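Long-range contact in phosphotriesterase family protein (Listeria monocytogenes serotype 4b str. H7858, PDB 3PNZ), which probably hydrolyses phosphorylated sugar lactones at a zinc site within an amidohydrolase-fold barrel: residues 175-179 with 204-210. Residues are numbered along the deposited sequence; the frame is centred on the assembly and turned at random.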
loop_
_atom_site.group_PDB
_atom_site.type_symbol
_atom_site.label_atom_id
_atom_site.label_comp_id
_atom_site.label_asym_id
_atom_site.label_seq_id
_atom_site.Cartn_x
_atom_site.Cartn_y
_atom_site.Cartn_z
ATOM N N ARG A 175 10.853 14.211 1.915
ATOM C CA ARG A 175 12.221 14.537 1.535
ATOM C C ARG A 175 12.912 13.354 0.860
ATOM O O ARG A 175 13.749 13.544 -0.028
ATOM C CB ARG A 175 12.977 15.074 2.747
ATOM C CG ARG A 175 12.363 16.393 3.221
ATOM C CD ARG A 175 12.835 16.808 4.599
ATOM N NE ARG A 175 11.963 17.843 5.146
ATOM C CZ ARG A 175 12.165 18.450 6.314
ATOM N NH1 ARG A 175 13.218 18.127 7.056
ATOM N NH2 ARG A 175 11.315 19.380 6.732
ATOM N N ALA A 176 12.540 12.136 1.244
ATOM C CA ALA A 176 13.040 10.949 0.551
ATOM C C ALA A 176 12.496 10.915 -0.872
ATOM O O ALA A 176 13.192 10.497 -1.800
ATOM C CB ALA A 176 12.679 9.670 1.308
ATOM N N HIS A 177 11.254 11.356 -1.060
ATOM C CA HIS A 177 10.744 11.470 -2.420
ATOM C C HIS A 177 11.576 12.458 -3.239
ATOM O O HIS A 177 11.897 12.202 -4.400
ATOM C CB HIS A 177 9.292 11.925 -2.488
ATOM C CG HIS A 177 8.929 12.438 -3.846
ATOM N ND1 HIS A 177 8.583 11.601 -4.884
ATOM C CD2 HIS A 177 8.949 13.690 -4.360
ATOM C CE1 HIS A 177 8.375 12.320 -5.973
ATOM N NE2 HIS A 177 8.594 13.590 -5.683
ATOM N N HIS A 178 11.894 13.606 -2.656
ATOM C CA HIS A 178 12.653 14.602 -3.413
ATOM C C HIS A 178 13.987 14.030 -3.899
ATOM O O HIS A 178 14.441 14.350 -5.001
ATOM C CB HIS A 178 12.859 15.880 -2.611
ATOM C CG HIS A 178 11.635 16.735 -2.535
ATOM N ND1 HIS A 178 10.991 17.205 -3.659
ATOM C CD2 HIS A 178 10.938 17.210 -1.475
ATOM C CE1 HIS A 178 9.949 17.931 -3.296
ATOM N NE2 HIS A 178 9.898 17.954 -1.978
ATOM N N GLU A 179 14.596 13.175 -3.084
ATOM C CA GLU A 179 15.889 12.568 -3.431
ATOM C C GLU A 179 15.799 11.430 -4.458
ATOM O O GLU A 179 16.676 11.308 -5.320
ATOM C CB GLU A 179 16.626 12.094 -2.172
ATOM C CG GLU A 179 17.016 13.226 -1.213
ATOM C CD GLU A 179 17.990 12.794 -0.121
ATOM O OE1 GLU A 179 18.368 11.602 -0.081
ATOM O OE2 GLU A 179 18.383 13.650 0.701
ATOM N N GLU A 204 5.941 20.715 2.072
ATOM C CA GLU A 204 7.167 20.055 1.640
ATOM C C GLU A 204 7.334 20.064 0.119
ATOM O O GLU A 204 8.200 19.370 -0.422
ATOM C CB GLU A 204 7.229 18.613 2.177
ATOM C CG GLU A 204 7.298 18.522 3.719
ATOM C CD GLU A 204 8.640 18.997 4.288
ATOM O OE1 GLU A 204 9.675 18.810 3.607
ATOM O OE2 GLU A 204 8.664 19.556 5.418
ATOM N N ASN A 205 6.495 20.843 -0.554
ATOM C CA ASN A 205 6.583 21.035 -2.001
ATOM C C ASN A 205 6.441 19.750 -2.809
ATOM O O ASN A 205 7.147 19.544 -3.816
ATOM C CB ASN A 205 7.879 21.764 -2.348
ATOM C CG ASN A 205 7.960 23.129 -1.684
ATOM O OD1 ASN A 205 7.032 23.942 -1.794
ATOM N ND2 ASN A 205 9.059 23.384 -0.975
ATOM N N ILE A 206 5.510 18.902 -2.379
ATOM C CA ILE A 206 5.220 17.636 -3.057
ATOM C C ILE A 206 3.994 17.762 -3.959
ATOM O O ILE A 206 2.893 18.052 -3.489
ATOM C CB ILE A 206 4.944 16.503 -2.023
ATOM C CG1 ILE A 206 6.163 16.264 -1.121
ATOM C CG2 ILE A 206 4.512 15.213 -2.727
ATOM C CD1 ILE A 206 7.332 15.569 -1.800
ATOM N N PRO A 207 4.175 17.556 -5.273
ATOM C CA PRO A 207 2.999 17.496 -6.146
ATOM C C PRO A 207 2.057 16.371 -5.709
ATOM O O PRO A 207 2.487 15.224 -5.556
ATOM C CB PRO A 207 3.600 17.186 -7.524
ATOM C CG PRO A 207 5.026 17.702 -7.435
ATOM C CD PRO A 207 5.438 17.388 -6.010
ATOM N N LEU A 208 0.782 16.690 -5.523
ATOM C CA LEU A 208 -0.133 15.740 -4.895
ATOM C C LEU A 208 -0.485 14.551 -5.782
ATOM O O LEU A 208 -0.939 13.505 -5.288
ATOM C CB LEU A 208 -1.386 16.462 -4.379
ATOM C CG LEU A 208 -0.985 17.528 -3.346
ATOM C CD1 LEU A 208 -2.130 18.459 -3.013
ATOM C CD2 LEU A 208 -0.424 16.854 -2.100
ATOM N N GLU A 209 -0.259 14.681 -7.092
ATOM C CA GLU A 209 -0.503 13.552 -7.973
ATOM C C GLU A 209 0.583 12.483 -7.815
ATOM O O GLU A 209 0.501 11.420 -8.427
ATOM C CB GLU A 209 -0.626 13.999 -9.438
ATOM C CG GLU A 209 0.664 14.524 -10.043
ATOM C CD GLU A 209 0.851 16.028 -9.893
ATOM O OE1 GLU A 209 1.598 16.612 -10.710
ATOM O OE2 GLU A 209 0.275 16.646 -8.970
ATOM N N TYR A 210 1.588 12.759 -6.988
ATOM C CA TYR A 210 2.619 11.766 -6.672
ATOM C C TYR A 210 2.238 10.894 -5.481
ATOM O O TYR A 210 3.015 10.036 -5.055
ATOM C CB TYR A 210 3.950 12.451 -6.336
ATOM C CG TYR A 210 4.605 13.220 -7.470
ATOM C CD1 TYR A 210 4.092 13.196 -8.764
ATOM C CD2 TYR A 210 5.745 13.973 -7.232
ATOM C CE1 TYR A 210 4.715 13.921 -9.793
ATOM C CE2 TYR A 210 6.376 14.694 -8.251
ATOM C CZ TYR A 210 5.849 14.661 -9.525
ATOM O OH TYR A 210 6.471 15.376 -10.537
#
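Arg175 meets Glu204 side-on in a salt bridge, NE giving a nearly straight hydrogen bond to OE1 (2.9 Å) and NH2 one to OE2 (3.0 Å). The arginine chain runs extended from CG to NE, long enough to reach from helix 164-180 to the residue just past helix 194-203, while Glu204 bends at chi2 (-70°) to offer both oxygens. The carboxylate is turned 41° from the guanidinium plane, and OE1 is approached from above its own plane. Arg171, one helical turn earlier, also salt-bridges OE2.

Glu204's backbone O accepts a nearly straight hydrogen bond from His178 NE2 (2.7 Å), the oxygen lying in the imidazole plane. Here helix 194-203 ends in a Schellman motif, with Asn205 as C-prime residue at positive phi. Ile206, with a slim CD1 end, lays that methyl over a His178 face (CH-pi) and against His177 CD2 (3.6 Å). His177, its CG anti to the backbone N (chi1 162°), meets Tyr210's broad ring obliquely, NE2 to CD2 3.3 Å, while ND1 is hydrogen-bonded to Ala182 O.

Outer helix 164-180 of the TIM barrel is thus joined to the loop entering strand 211-213, buried His177 and Ile206 leading inward to Ile184. His178, bonding by its edge and packing by its face, must carry a proton on NE2, and two arginines probably keep Glu204 ionised.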